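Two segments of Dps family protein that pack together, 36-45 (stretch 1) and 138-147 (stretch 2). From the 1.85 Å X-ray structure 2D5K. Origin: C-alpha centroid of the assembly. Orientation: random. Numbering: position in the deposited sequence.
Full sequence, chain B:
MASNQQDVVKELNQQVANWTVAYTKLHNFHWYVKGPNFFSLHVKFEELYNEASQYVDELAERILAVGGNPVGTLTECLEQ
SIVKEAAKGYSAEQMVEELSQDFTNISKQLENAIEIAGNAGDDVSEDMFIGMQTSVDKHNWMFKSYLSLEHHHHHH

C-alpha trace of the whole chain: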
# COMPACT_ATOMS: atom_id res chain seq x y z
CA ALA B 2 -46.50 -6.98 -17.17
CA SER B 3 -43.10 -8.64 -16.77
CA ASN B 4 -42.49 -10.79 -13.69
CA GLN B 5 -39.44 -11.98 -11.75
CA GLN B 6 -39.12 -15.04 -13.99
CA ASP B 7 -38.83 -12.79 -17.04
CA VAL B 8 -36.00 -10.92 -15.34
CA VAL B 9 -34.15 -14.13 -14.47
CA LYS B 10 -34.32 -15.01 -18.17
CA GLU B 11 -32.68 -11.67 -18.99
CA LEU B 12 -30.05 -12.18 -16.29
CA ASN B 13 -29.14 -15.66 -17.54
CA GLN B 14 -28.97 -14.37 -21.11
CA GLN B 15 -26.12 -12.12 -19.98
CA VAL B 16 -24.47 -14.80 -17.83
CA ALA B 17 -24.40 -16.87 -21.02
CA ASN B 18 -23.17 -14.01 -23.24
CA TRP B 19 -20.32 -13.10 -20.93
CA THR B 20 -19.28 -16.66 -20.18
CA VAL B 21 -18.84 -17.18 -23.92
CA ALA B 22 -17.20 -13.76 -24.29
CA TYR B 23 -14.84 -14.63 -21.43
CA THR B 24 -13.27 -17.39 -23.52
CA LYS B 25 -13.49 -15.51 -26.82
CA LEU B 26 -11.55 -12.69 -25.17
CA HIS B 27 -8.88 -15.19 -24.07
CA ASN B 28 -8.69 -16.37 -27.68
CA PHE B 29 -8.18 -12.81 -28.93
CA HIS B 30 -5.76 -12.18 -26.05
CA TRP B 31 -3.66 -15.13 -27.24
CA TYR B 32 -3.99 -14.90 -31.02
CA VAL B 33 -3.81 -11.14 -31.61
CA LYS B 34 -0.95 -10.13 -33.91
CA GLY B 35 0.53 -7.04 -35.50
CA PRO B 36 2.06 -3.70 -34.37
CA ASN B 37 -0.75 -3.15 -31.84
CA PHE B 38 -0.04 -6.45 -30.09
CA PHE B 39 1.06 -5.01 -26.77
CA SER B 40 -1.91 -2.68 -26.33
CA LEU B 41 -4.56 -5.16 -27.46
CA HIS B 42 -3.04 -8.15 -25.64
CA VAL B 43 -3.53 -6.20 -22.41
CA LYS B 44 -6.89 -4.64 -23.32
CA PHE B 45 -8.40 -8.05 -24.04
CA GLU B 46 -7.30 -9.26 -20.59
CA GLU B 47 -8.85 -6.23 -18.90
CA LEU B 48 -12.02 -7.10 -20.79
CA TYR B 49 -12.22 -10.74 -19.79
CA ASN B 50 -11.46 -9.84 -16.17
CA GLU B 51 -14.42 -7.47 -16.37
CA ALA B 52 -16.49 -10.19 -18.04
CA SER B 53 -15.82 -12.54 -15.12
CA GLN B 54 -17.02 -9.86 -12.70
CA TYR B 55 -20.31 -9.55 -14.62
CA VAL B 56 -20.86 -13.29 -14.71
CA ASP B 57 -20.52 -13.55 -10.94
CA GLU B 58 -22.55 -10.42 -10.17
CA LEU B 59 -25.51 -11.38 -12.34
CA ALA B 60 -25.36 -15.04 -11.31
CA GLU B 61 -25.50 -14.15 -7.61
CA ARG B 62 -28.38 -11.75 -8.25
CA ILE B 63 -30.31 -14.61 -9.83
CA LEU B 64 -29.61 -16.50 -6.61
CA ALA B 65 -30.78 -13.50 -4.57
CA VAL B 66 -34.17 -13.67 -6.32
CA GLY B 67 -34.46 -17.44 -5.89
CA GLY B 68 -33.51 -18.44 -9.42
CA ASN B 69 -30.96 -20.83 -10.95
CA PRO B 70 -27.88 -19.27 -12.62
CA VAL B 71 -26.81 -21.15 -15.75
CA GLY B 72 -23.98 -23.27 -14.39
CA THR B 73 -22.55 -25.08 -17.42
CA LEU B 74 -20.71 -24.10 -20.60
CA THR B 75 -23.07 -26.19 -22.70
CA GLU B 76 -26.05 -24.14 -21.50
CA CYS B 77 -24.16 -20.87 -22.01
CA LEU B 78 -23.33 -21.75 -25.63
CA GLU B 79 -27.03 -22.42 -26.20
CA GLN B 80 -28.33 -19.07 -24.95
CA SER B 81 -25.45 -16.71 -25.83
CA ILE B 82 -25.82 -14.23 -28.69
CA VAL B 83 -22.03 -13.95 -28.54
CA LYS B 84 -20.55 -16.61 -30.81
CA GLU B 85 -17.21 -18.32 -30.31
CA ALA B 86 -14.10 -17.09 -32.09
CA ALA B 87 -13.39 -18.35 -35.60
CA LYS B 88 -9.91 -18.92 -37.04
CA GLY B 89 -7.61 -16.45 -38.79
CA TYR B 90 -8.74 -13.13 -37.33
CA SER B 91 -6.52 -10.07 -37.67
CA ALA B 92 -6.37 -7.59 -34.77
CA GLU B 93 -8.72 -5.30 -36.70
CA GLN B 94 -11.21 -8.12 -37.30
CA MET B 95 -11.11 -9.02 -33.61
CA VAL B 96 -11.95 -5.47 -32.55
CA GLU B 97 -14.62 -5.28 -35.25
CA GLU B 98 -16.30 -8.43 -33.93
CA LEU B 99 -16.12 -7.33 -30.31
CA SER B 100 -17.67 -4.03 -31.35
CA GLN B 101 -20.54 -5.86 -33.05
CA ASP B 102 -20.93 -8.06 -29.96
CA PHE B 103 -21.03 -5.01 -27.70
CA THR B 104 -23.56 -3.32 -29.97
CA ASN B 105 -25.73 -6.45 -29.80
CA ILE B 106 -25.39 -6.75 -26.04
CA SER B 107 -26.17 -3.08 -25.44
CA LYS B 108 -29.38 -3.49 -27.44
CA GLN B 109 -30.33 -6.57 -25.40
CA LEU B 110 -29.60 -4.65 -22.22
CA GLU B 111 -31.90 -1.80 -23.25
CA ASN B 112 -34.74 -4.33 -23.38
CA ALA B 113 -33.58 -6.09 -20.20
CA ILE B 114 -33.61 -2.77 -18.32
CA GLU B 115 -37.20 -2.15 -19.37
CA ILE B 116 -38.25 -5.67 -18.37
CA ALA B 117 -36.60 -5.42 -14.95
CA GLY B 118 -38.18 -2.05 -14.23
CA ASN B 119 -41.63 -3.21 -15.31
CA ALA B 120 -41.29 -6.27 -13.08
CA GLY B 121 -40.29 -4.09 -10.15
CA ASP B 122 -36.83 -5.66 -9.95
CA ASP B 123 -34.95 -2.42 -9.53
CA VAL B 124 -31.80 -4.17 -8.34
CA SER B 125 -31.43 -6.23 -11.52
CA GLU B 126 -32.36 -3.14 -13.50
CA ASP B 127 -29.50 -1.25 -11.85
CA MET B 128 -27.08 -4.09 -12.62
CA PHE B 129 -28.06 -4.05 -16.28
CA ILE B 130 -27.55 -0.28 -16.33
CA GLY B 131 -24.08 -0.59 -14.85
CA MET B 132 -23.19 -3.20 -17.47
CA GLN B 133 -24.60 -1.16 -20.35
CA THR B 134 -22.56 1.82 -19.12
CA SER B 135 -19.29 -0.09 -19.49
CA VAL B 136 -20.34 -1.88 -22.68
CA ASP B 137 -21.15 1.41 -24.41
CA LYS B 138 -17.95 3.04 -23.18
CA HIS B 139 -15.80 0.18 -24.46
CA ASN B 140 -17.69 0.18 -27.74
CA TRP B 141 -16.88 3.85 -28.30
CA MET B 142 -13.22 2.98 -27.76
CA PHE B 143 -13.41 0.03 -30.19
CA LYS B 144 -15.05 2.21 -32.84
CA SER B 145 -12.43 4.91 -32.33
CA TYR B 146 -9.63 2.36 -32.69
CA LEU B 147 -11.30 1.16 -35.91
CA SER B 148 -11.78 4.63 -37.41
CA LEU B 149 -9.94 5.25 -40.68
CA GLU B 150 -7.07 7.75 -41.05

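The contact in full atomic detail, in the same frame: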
# COMPACT_ATOMS: atom_id res chain seq x y z
N PRO B 36 1.44 -4.81 -35.11
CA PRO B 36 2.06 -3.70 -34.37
C PRO B 36 1.31 -3.22 -33.13
O PRO B 36 1.89 -2.53 -32.29
CB PRO B 36 2.21 -2.61 -35.43
CG PRO B 36 1.09 -2.90 -36.39
CD PRO B 36 1.15 -4.40 -36.50
N ASN B 37 0.03 -3.56 -33.00
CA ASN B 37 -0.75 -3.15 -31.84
C ASN B 37 -0.87 -4.29 -30.84
O ASN B 37 -1.72 -4.26 -29.95
CB ASN B 37 -2.15 -2.70 -32.27
CG ASN B 37 -2.12 -1.48 -33.17
OD1 ASN B 37 -1.56 -0.45 -32.81
ND2 ASN B 37 -2.71 -1.60 -34.36
N PHE B 38 -0.01 -5.30 -30.98
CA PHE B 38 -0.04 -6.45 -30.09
C PHE B 38 -0.02 -6.12 -28.60
O PHE B 38 -0.85 -6.60 -27.84
CB PHE B 38 1.14 -7.39 -30.36
CG PHE B 38 1.24 -8.52 -29.37
CD1 PHE B 38 0.48 -9.67 -29.53
CD2 PHE B 38 2.04 -8.39 -28.24
CE1 PHE B 38 0.50 -10.68 -28.57
CE2 PHE B 38 2.07 -9.40 -27.27
CZ PHE B 38 1.30 -10.54 -27.44
N PHE B 39 0.95 -5.32 -28.18
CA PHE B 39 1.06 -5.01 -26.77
C PHE B 39 -0.17 -4.35 -26.17
O PHE B 39 -0.64 -4.76 -25.10
CB PHE B 39 2.33 -4.19 -26.52
CG PHE B 39 3.60 -4.94 -26.85
CD1 PHE B 39 3.96 -6.06 -26.10
CD2 PHE B 39 4.38 -4.58 -27.93
CE1 PHE B 39 5.09 -6.81 -26.43
CE2 PHE B 39 5.52 -5.32 -28.28
CZ PHE B 39 5.87 -6.43 -27.53
N SER B 40 -0.72 -3.35 -26.84
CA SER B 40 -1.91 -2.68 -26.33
C SER B 40 -3.13 -3.60 -26.28
O SER B 40 -3.81 -3.69 -25.26
CB SER B 40 -2.25 -1.45 -27.18
OG SER B 40 -1.28 -0.43 -27.03
N LEU B 41 -3.40 -4.29 -27.39
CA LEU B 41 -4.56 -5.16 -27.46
C LEU B 41 -4.46 -6.40 -26.58
O LEU B 41 -5.45 -6.83 -25.99
CB LEU B 41 -4.81 -5.57 -28.92
CG LEU B 41 -5.15 -4.38 -29.83
CD1 LEU B 41 -5.33 -4.88 -31.26
CD2 LEU B 41 -6.42 -3.69 -29.34
N HIS B 42 -3.26 -6.97 -26.48
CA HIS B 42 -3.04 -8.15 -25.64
C HIS B 42 -3.52 -7.82 -24.23
O HIS B 42 -4.22 -8.60 -23.59
CB HIS B 42 -1.55 -8.51 -25.66
CG HIS B 42 -1.20 -9.68 -24.78
ND1 HIS B 42 -0.39 -9.55 -23.67
CD2 HIS B 42 -1.52 -10.99 -24.86
CE1 HIS B 42 -0.24 -10.74 -23.10
NE2 HIS B 42 -0.91 -11.62 -23.81
N VAL B 43 -3.14 -6.63 -23.75
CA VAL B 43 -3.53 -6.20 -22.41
C VAL B 43 -5.01 -5.83 -22.34
O VAL B 43 -5.71 -6.24 -21.42
CB VAL B 43 -2.70 -4.98 -21.96
CG1 VAL B 43 -3.23 -4.45 -20.63
CG2 VAL B 43 -1.24 -5.39 -21.81
N LYS B 44 -5.49 -5.05 -23.31
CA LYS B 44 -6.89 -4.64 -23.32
C LYS B 44 -7.84 -5.83 -23.28
O LYS B 44 -8.85 -5.80 -22.58
CB LYS B 44 -7.19 -3.77 -24.55
CG LYS B 44 -8.62 -3.23 -24.56
CD LYS B 44 -8.88 -2.39 -23.31
CE LYS B 44 -10.37 -2.13 -23.09
NZ LYS B 44 -10.99 -1.25 -24.13
N PHE B 45 -7.53 -6.88 -24.03
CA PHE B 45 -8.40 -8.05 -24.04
C PHE B 45 -8.44 -8.73 -22.67
O PHE B 45 -9.46 -9.31 -22.29
CB PHE B 45 -7.96 -9.05 -25.12
CG PHE B 45 -8.15 -8.54 -26.53
CD1 PHE B 45 -9.20 -7.68 -26.84
CD2 PHE B 45 -7.27 -8.91 -27.54
CE1 PHE B 45 -9.38 -7.21 -28.14
CE2 PHE B 45 -7.44 -8.45 -28.84
CZ PHE B 45 -8.50 -7.60 -29.14
N LYS B 138 -19.22 2.33 -23.27
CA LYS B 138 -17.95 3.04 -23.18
C LYS B 138 -16.88 2.29 -23.97
O LYS B 138 -16.16 2.89 -24.77
CB LYS B 138 -17.54 3.16 -21.71
CG LYS B 138 -16.29 3.98 -21.46
CD LYS B 138 -16.04 4.11 -19.96
CE LYS B 138 -14.84 5.00 -19.67
NZ LYS B 138 -14.58 5.11 -18.20
N HIS B 139 -16.78 0.99 -23.74
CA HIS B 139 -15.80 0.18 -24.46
C HIS B 139 -16.07 0.22 -25.96
O HIS B 139 -15.14 0.29 -26.76
CB HIS B 139 -15.86 -1.28 -24.00
CG HIS B 139 -15.31 -1.51 -22.63
ND1 HIS B 139 -14.03 -1.16 -22.27
CD2 HIS B 139 -15.87 -2.09 -21.54
CE1 HIS B 139 -13.82 -1.51 -21.01
NE2 HIS B 139 -14.92 -2.08 -20.55
N ASN B 140 -17.35 0.18 -26.33
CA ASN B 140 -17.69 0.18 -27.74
C ASN B 140 -17.23 1.47 -28.42
O ASN B 140 -16.75 1.44 -29.55
CB ASN B 140 -19.20 -0.01 -27.93
CG ASN B 140 -19.54 -0.68 -29.24
OD1 ASN B 140 -18.65 -1.08 -29.99
ND2 ASN B 140 -20.83 -0.82 -29.53
N TRP B 141 -17.35 2.60 -27.72
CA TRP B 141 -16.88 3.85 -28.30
C TRP B 141 -15.38 3.73 -28.55
O TRP B 141 -14.88 4.13 -29.60
CB TRP B 141 -17.16 5.03 -27.35
CG TRP B 141 -16.13 6.13 -27.46
CD1 TRP B 141 -15.79 6.83 -28.58
CD2 TRP B 141 -15.25 6.57 -26.42
NE1 TRP B 141 -14.74 7.67 -28.31
CE2 TRP B 141 -14.38 7.53 -27.00
CE3 TRP B 141 -15.10 6.25 -25.07
CZ2 TRP B 141 -13.38 8.17 -26.26
CZ3 TRP B 141 -14.09 6.89 -24.34
CH2 TRP B 141 -13.25 7.83 -24.94
N MET B 142 -14.66 3.15 -27.59
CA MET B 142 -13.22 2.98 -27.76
C MET B 142 -12.90 2.05 -28.94
O MET B 142 -12.00 2.35 -29.73
CB MET B 142 -12.59 2.42 -26.47
CG MET B 142 -12.78 3.34 -25.27
SD MET B 142 -11.94 2.72 -23.80
CE MET B 142 -12.22 4.08 -22.66
N PHE B 143 -13.64 0.95 -29.08
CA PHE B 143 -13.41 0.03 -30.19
C PHE B 143 -13.62 0.76 -31.52
O PHE B 143 -12.80 0.66 -32.43
CB PHE B 143 -14.37 -1.17 -30.16
CG PHE B 143 -14.25 -2.03 -28.93
CD1 PHE B 143 -13.03 -2.19 -28.28
CD2 PHE B 143 -15.36 -2.71 -28.43
CE1 PHE B 143 -12.91 -3.01 -27.16
CE2 PHE B 143 -15.25 -3.54 -27.31
CZ PHE B 143 -14.02 -3.68 -26.67
N LYS B 144 -14.74 1.48 -31.62
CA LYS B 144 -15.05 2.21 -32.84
C LYS B 144 -14.02 3.28 -33.16
O LYS B 144 -13.74 3.55 -34.33
CB LYS B 144 -16.44 2.84 -32.75
CG LYS B 144 -17.57 1.82 -32.67
CD LYS B 144 -18.91 2.52 -32.51
CE LYS B 144 -20.05 1.52 -32.43
NZ LYS B 144 -21.36 2.22 -32.30
N SER B 145 -13.45 3.89 -32.12
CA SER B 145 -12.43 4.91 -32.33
C SER B 145 -11.16 4.25 -32.85
O SER B 145 -10.52 4.76 -33.77
CB SER B 145 -12.15 5.66 -31.01
OG SER B 145 -13.28 6.42 -30.62
N TYR B 146 -10.81 3.11 -32.27
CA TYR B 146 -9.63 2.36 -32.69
C TYR B 146 -9.78 1.97 -34.16
O TYR B 146 -8.81 2.01 -34.93
CB TYR B 146 -9.47 1.10 -31.84
CG TYR B 146 -8.39 0.15 -32.32
CD1 TYR B 146 -7.08 0.28 -31.89
CD2 TYR B 146 -8.69 -0.87 -33.23
CE1 TYR B 146 -6.08 -0.58 -32.35
CE2 TYR B 146 -7.70 -1.73 -33.70
CZ TYR B 146 -6.40 -1.58 -33.26
OH TYR B 146 -5.41 -2.42 -33.72
N LEU B 147 -10.99 1.60 -34.54
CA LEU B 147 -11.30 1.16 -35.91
C LEU B 147 -11.45 2.27 -36.95
O LEU B 147 -11.44 2.00 -38.15
CB LEU B 147 -12.56 0.30 -35.90
CG LEU B 147 -12.47 -1.03 -35.15
CD1 LEU B 147 -13.86 -1.63 -35.00
CD2 LEU B 147 -11.54 -1.97 -35.90

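What sets this contact apart is how far apart its two helices stand. The axes of helix 38-45 and helix 138-147 come no closer than 13.9 Å, well beyond the separation at which packed helices usually interlock, and only 277 Å² of surface, summed over both sides, is buried between the stretches. The nearest CA pairs tell the same story: Lys 44 and His 139 have CA atoms 10.2 Å apart, Leu 41 and Tyr 146 CA atoms 10.5 Å apart. Across such a gap backbones cannot meet, and the contact is carried by side chains reaching over the space.

The helices run nearly antiparallel, at 162° between their N-to-C directions. Residues late in stretch 1 therefore meet residues early in stretch 2, and the contact divides into two clusters, one around Lys 44 and the other around Tyr 146. Along each stretch the spacing suits this arrangement. Asn 37, just before the helix, Leu 41 and Lys 44 lie four and three residues apart, about one helical turn each, and all three direct their CA-to-CB bonds toward the other stretch; His 139, Met 142 and Tyr 146 do the same in return.

Lys 44 and Tyr 146 are the two residues most covered, 73 Å² each. Lysine suits its place because four methylene groups can cross a buried gap before the chain ends in an amine. The chain is not fully extended: chi1 is t, chi2 p, chi3 t and chi4 m. Its NZ reaches a pocket formed by three side chains, lying 3.6 Å from ND1 of His 139, 4.0 Å from CE1 of Phe 143 and 4.1 Å from SD of Met 142. None of these is a clear hydrogen bond, and the amine approaches both rings obliquely. The two nitrogens of an imidazole suit His 139: NE2 is hydrogen-bonded elsewhere in the structure, while ND1 is the atom nearest the amine. Met 142 contributes a slender, polarizable chain. Phe 143 has a CA-to-CB bond that points sideways, but its flat ring is long enough to bring CE1 close to the amine.

At the other end Tyr 146, with chi1 t, sends its ring across the gap, and the length of tyrosine lets the hydroxyl arrive beside stretch 1. CD1 of Leu 41 lies 4.0 Å from CZ of Tyr 146 and 3.5 Å from its OH, so the leucine branch packs obliquely against the far end of the ring. A branched apolar side chain fits well here, filling space beside an aromatic group.

The OH of Tyr 146 also lies 2.9 Å from the modelled ND2 of Asn 37, whose amide is probably turned over, so the identity of that amide atom remains open. Asn 37 occupies the N-cap position, a common site for asparagine, yet its side chain makes no capping bond. Its backbone still serves the helix: Leu 41 N donates to Asn 37 O at 3.1 Å.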